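Local coordinates for protein Non-ribosomal peptide synthetase (Streptomyces halstedii, PDB 3WV4) that is the N-terminal part of a non-ribosomal peptide synthetase and carries the fold of the AMP-binding enzyme family, a member of the ANL clan, at residues 343-348 with 390-395; 399-404 with 409-414. All blocks are in the same frame, centred on the assembly; numbering follows the deposited sequence.

Interaction 1. Residues 343-348 with 390-395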
# COMPACT_ATOMS: atom_id res chain seq x y z
N THR A 343 1.24 5.27 8.64
CA THR A 343 0.37 5.64 7.55
C THR A 343 0.44 7.11 7.15
O THR A 343 0.44 7.43 5.94
CB THR A 343 -1.08 5.26 7.92
OG1 THR A 343 -1.14 3.87 8.22
CG2 THR A 343 -1.96 5.50 6.74
N GLU A 344 0.71 7.97 8.13
CA GLU A 344 0.80 9.41 7.92
C GLU A 344 1.86 9.86 6.91
O GLU A 344 1.76 10.97 6.30
CB GLU A 344 1.02 10.11 9.28
CG GLU A 344 -0.20 10.21 10.18
CD GLU A 344 -0.57 8.92 10.95
OE1 GLU A 344 -0.05 7.81 10.70
OE2 GLU A 344 -1.46 9.03 11.80
N CYS A 345 2.84 9.00 6.65
CA CYS A 345 3.80 9.26 5.55
C CYS A 345 4.24 8.01 4.77
O CYS A 345 5.30 7.96 4.17
CB CYS A 345 5.00 9.96 6.15
SG CYS A 345 5.98 8.97 7.25
N LYS A 346 3.42 6.98 4.82
CA LYS A 346 3.69 5.63 4.31
C LYS A 346 4.79 4.91 5.03
O LYS A 346 4.54 3.82 5.56
CB LYS A 346 3.93 5.61 2.82
CG LYS A 346 4.26 4.25 2.26
CD LYS A 346 3.45 3.06 2.75
CE LYS A 346 3.98 1.75 2.11
NZ LYS A 346 3.22 0.49 2.42
N ARG A 347 6.01 5.46 5.01
CA ARG A 347 7.14 4.77 5.59
C ARG A 347 8.21 5.75 6.01
O ARG A 347 8.36 6.84 5.42
CB ARG A 347 7.65 3.67 4.65
CG ARG A 347 8.62 2.74 5.31
CD ARG A 347 8.81 1.41 4.61
NE ARG A 347 7.60 0.61 4.70
CZ ARG A 347 7.12 -0.13 3.70
NH1 ARG A 347 7.80 -0.24 2.55
NH2 ARG A 347 6.02 -0.85 3.88
N ILE A 348 8.94 5.38 7.02
CA ILE A 348 9.91 6.30 7.62
C ILE A 348 11.34 5.89 7.38
O ILE A 348 12.18 6.75 7.02
CB ILE A 348 9.68 6.42 9.13
CG1 ILE A 348 8.35 7.16 9.25
CG2 ILE A 348 10.82 7.19 9.79
CD1 ILE A 348 7.66 7.26 10.58
N ILE A 390 10.51 11.29 17.39
CA ILE A 390 10.83 11.02 15.97
C ILE A 390 9.94 11.90 15.12
O ILE A 390 8.71 11.81 15.19
CB ILE A 390 10.64 9.54 15.63
CG1 ILE A 390 11.70 8.71 16.39
CG2 ILE A 390 10.77 9.28 14.14
CD1 ILE A 390 11.27 7.28 16.56
N THR A 391 10.58 12.75 14.32
CA THR A 391 9.80 13.60 13.43
C THR A 391 10.36 13.38 12.03
O THR A 391 11.48 12.92 11.89
CB THR A 391 9.77 15.10 13.78
OG1 THR A 391 11.00 15.74 13.39
CG2 THR A 391 9.52 15.28 15.27
N VAL A 392 9.55 13.73 11.03
CA VAL A 392 9.80 13.42 9.64
C VAL A 392 9.41 14.57 8.73
O VAL A 392 8.34 15.17 8.88
CB VAL A 392 8.94 12.22 9.25
CG1 VAL A 392 9.07 11.92 7.78
CG2 VAL A 392 9.32 11.02 10.10
N THR A 393 10.23 14.80 7.74
CA THR A 393 9.96 15.81 6.74
C THR A 393 10.22 15.26 5.33
O THR A 393 11.17 14.54 5.11
CB THR A 393 10.85 17.02 7.08
OG1 THR A 393 10.36 17.61 8.29
CG2 THR A 393 10.82 18.03 6.00
N GLY A 394 9.40 15.59 4.35
CA GLY A 394 9.71 15.22 3.00
C GLY A 394 8.52 14.98 2.12
O GLY A 394 7.37 15.17 2.54
N PRO A 395 8.79 14.58 0.88
CA PRO A 395 7.76 14.54 -0.14
C PRO A 395 6.83 13.35 -0.04
O PRO A 395 6.05 13.11 -0.93
CB PRO A 395 8.55 14.48 -1.47
CG PRO A 395 9.97 14.84 -1.10
CD PRO A 395 10.13 14.38 0.32

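Interaction 2. Residues 399-404 with 409-414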
# COMPACT_ATOMS: atom_id res chain seq x y z
N ALA A 399 -1.10 14.49 3.24
CA ALA A 399 -1.78 15.76 3.35
C ALA A 399 -2.54 16.01 4.67
O ALA A 399 -3.21 16.99 4.71
CB ALA A 399 -2.75 15.91 2.21
N GLY A 400 -2.45 15.17 5.70
CA GLY A 400 -3.27 15.33 6.88
C GLY A 400 -4.34 14.23 6.93
O GLY A 400 -4.28 13.27 6.15
N TYR A 401 -5.29 14.37 7.86
CA TYR A 401 -6.41 13.48 7.99
C TYR A 401 -7.60 14.06 7.26
O TYR A 401 -7.78 15.27 7.23
CB TYR A 401 -6.74 13.26 9.46
CG TYR A 401 -5.57 12.73 10.25
CD1 TYR A 401 -5.07 11.46 10.01
CD2 TYR A 401 -4.94 13.51 11.21
CE1 TYR A 401 -3.99 10.96 10.73
CE2 TYR A 401 -3.86 13.02 11.94
CZ TYR A 401 -3.39 11.74 11.70
OH TYR A 401 -2.28 11.26 12.40
N TRP A 402 -8.43 13.22 6.67
CA TRP A 402 -9.55 13.69 5.88
C TRP A 402 -10.57 14.46 6.77
O TRP A 402 -11.09 13.91 7.74
CB TRP A 402 -10.18 12.48 5.22
CG TRP A 402 -11.48 12.70 4.54
CD1 TRP A 402 -12.69 12.21 4.92
CD2 TRP A 402 -11.71 13.45 3.36
NE1 TRP A 402 -13.66 12.57 4.03
CE2 TRP A 402 -13.09 13.37 3.08
CE3 TRP A 402 -10.88 14.16 2.48
CZ2 TRP A 402 -13.67 13.98 1.97
CZ3 TRP A 402 -11.47 14.79 1.36
CH2 TRP A 402 -12.85 14.70 1.13
N ARG A 403 -10.81 15.74 6.42
CA ARG A 403 -11.80 16.61 7.07
C ARG A 403 -11.71 16.64 8.60
O ARG A 403 -12.73 16.59 9.29
CB ARG A 403 -13.21 16.21 6.65
CG ARG A 403 -13.43 16.38 5.16
CD ARG A 403 -14.89 16.25 4.78
NE ARG A 403 -15.11 16.52 3.37
CZ ARG A 403 -16.22 16.19 2.71
NH1 ARG A 403 -17.21 15.54 3.31
NH2 ARG A 403 -16.32 16.49 1.44
N ALA A 404 -10.50 16.73 9.11
CA ALA A 404 -10.27 16.77 10.54
C ALA A 404 -9.11 17.71 10.81
O ALA A 404 -8.05 17.26 11.20
CB ALA A 404 -9.99 15.38 11.07
N ALA A 409 -3.67 19.23 12.72
CA ALA A 409 -2.77 20.26 13.21
C ALA A 409 -1.82 19.77 14.29
O ALA A 409 -0.68 20.27 14.37
CB ALA A 409 -3.55 21.47 13.72
N ARG A 410 -2.25 18.80 15.10
CA ARG A 410 -1.39 18.24 16.14
C ARG A 410 -0.37 17.17 15.69
O ARG A 410 0.58 16.88 16.41
CB ARG A 410 -2.25 17.76 17.30
CG ARG A 410 -2.76 16.31 17.42
CD ARG A 410 -3.66 16.23 18.67
NE ARG A 410 -2.91 16.54 19.90
CZ ARG A 410 -3.43 16.57 21.13
NH1 ARG A 410 -4.71 16.27 21.34
NH2 ARG A 410 -2.64 16.88 22.15
N ALA A 411 -0.57 16.60 14.51
CA ALA A 411 0.40 15.66 13.95
C ALA A 411 1.22 16.33 12.85
O ALA A 411 2.45 16.18 12.79
CB ALA A 411 -0.33 14.47 13.38
N TYR A 412 0.55 17.06 11.97
CA TYR A 412 1.21 17.71 10.86
C TYR A 412 1.44 19.22 11.20
O TYR A 412 0.46 19.96 11.23
CB TYR A 412 0.36 17.55 9.58
CG TYR A 412 0.16 16.12 9.07
CD1 TYR A 412 0.93 15.61 8.02
CD2 TYR A 412 -0.81 15.29 9.62
CE1 TYR A 412 0.73 14.32 7.54
CE2 TYR A 412 -1.00 13.99 9.17
CZ TYR A 412 -0.24 13.51 8.13
OH TYR A 412 -0.45 12.20 7.64
N ARG A 413 2.70 19.66 11.37
CA ARG A 413 3.04 21.02 11.89
C ARG A 413 4.09 21.85 11.11
O ARG A 413 5.01 21.29 10.54
CB ARG A 413 3.51 20.92 13.35
CG ARG A 413 2.72 19.91 14.15
CD ARG A 413 2.55 20.29 15.60
NE ARG A 413 3.52 19.68 16.49
CZ ARG A 413 3.24 18.87 17.51
NH1 ARG A 413 2.01 18.49 17.77
NH2 ARG A 413 4.21 18.42 18.28
N ARG A 414 3.93 23.19 11.13
CA ARG A 414 4.86 24.18 10.55
C ARG A 414 4.81 24.19 9.02
O ARG A 414 3.81 24.60 8.41
CB ARG A 414 6.29 23.91 11.02
CG ARG A 414 7.28 25.02 10.73
CD ARG A 414 8.71 24.56 11.00
NE ARG A 414 9.67 25.10 10.04
CZ ARG A 414 10.11 26.36 10.02
NH1 ARG A 414 9.66 27.26 10.90
NH2 ARG A 414 10.99 26.73 9.09

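Interaction 1. Residues 343-348 with 390-395
C345 and I348 approach V392 from separate points of one loop, each meeting a different methyl of the valine. Residues 343-348 lie in the loop between strand 335-340 and strand 349-350. T343 and E344 come first, in a short 3-10 turn; they close the Y-G-Q-T-E sequence that corresponds to the fifth core motif of the AMP-binding enzyme family. The turn is pinned by a bond of 3.2 Å from K346 N back to T343 O. C345 follows, its side chain directed toward strand 388-393. SG, beside both the backbone N and the carbonyl carbon (chi1 67°), lies 4.3 Å from V392 CG1, while L423 and H396 also touch the cysteine. K346 then turns the chain sharply. Its positive phi and a bond of 2.7 Å from R347 N to C345 O make a classic gamma turn; its side chain packs on A221 and I225 of helix 215-229, and NZ is hydrogen-bonded to D246 O, at the start of helix 246-258. K346 CE also sits 3.7 Å above one face of the R347 guanidinium plane, offset toward the rim. I348 brings the chain back to the strand. Its CG1, CG2 and CD1 all lie about 4.1 Å from V392 CG2, so this one methyl faces three carbons of the isoleucine. The fork of V392 makes the two contacts possible: CG1 is anti to the backbone N (chi1 175°) and meets the sulfur, while CG2, beside that N, meets I348. I372 of the neighbouring strand 371-375 packs against both I348 and V392. No hydrogen bond joins the two segments. Loop and strand are therefore held together here by the fit of buried apolar groups, at ordinary van der Waals separations.

Interaction 2. Residues 399-404 with 409-414
Y412 lays one face of its ring on G400 and turns an edge toward the ring of Y401. From its CB, which points to the 399-404 loop, chi1 of -64° sets CG beside the backbone N and carries the ring across the glycine. CG is the first ring atom over G400 CA; further along that side CD2 comes to 3.7 Å from the same CA, and CE2 to 3.5 Å. On the other side of the ring CD1 and CE1 have G400 N as their nearest partner. This is a CH-pi contact: G400 CA stands 3.7 Å from the ring centroid and 20° off the normal. Y412 CE2 also stands over one face of the Y401 ring, offset toward its rim, 4.1 Å from Y401 CE2, which itself lies near the plane of the Y412 ring. The two tyrosines thus form a T-shaped pair, with centroids 5.7 Å apart and planes at 81°. Locally, a type II turn from Y401 to A404 leads into helix 405-411, for which A404 is the N-cap residue, and strand 412-413 comes next. Here T408 OG1 is bonded to both Y401 N and A404 O, tying the helix back to the turn. Beyond the ring edge, Y412 CZ lies 3.7 Å from G400 N, and the tip, OH, is hydrogen-bonded to E344 O. G400 adopts a backbone in which a CB would press on the carbonyl O of A399. A411, just before Y412, adds its CB obliquely to the Y401 ring, 3.9 Å from Y401 OH. That hydroxyl also makes a probable hydrogen bond to E344 OE2.

Interactions 1 and 2 follow each other along the chain, with their centres 13 Å apart on the same side of the chain's centre. Strand 388-393, used by interaction 1, runs on through a loop into the turn, helix 405-411 and strand 412-413 of interaction 2. The segments 390-395 and 399-404 both fall largely in the region that corresponds to the sixth core motif of this family. Strands 388-393 and 412-413 belong to the same large mixed sheet, and each pairs antiparallel with strand 422-425. E344 of interaction 1 is bonded to both tyrosines of interaction 2, by its backbone O and its carboxylate. The fifth-motif loop is thus joined both to strand 388-393 and to the turn and short strand beyond it.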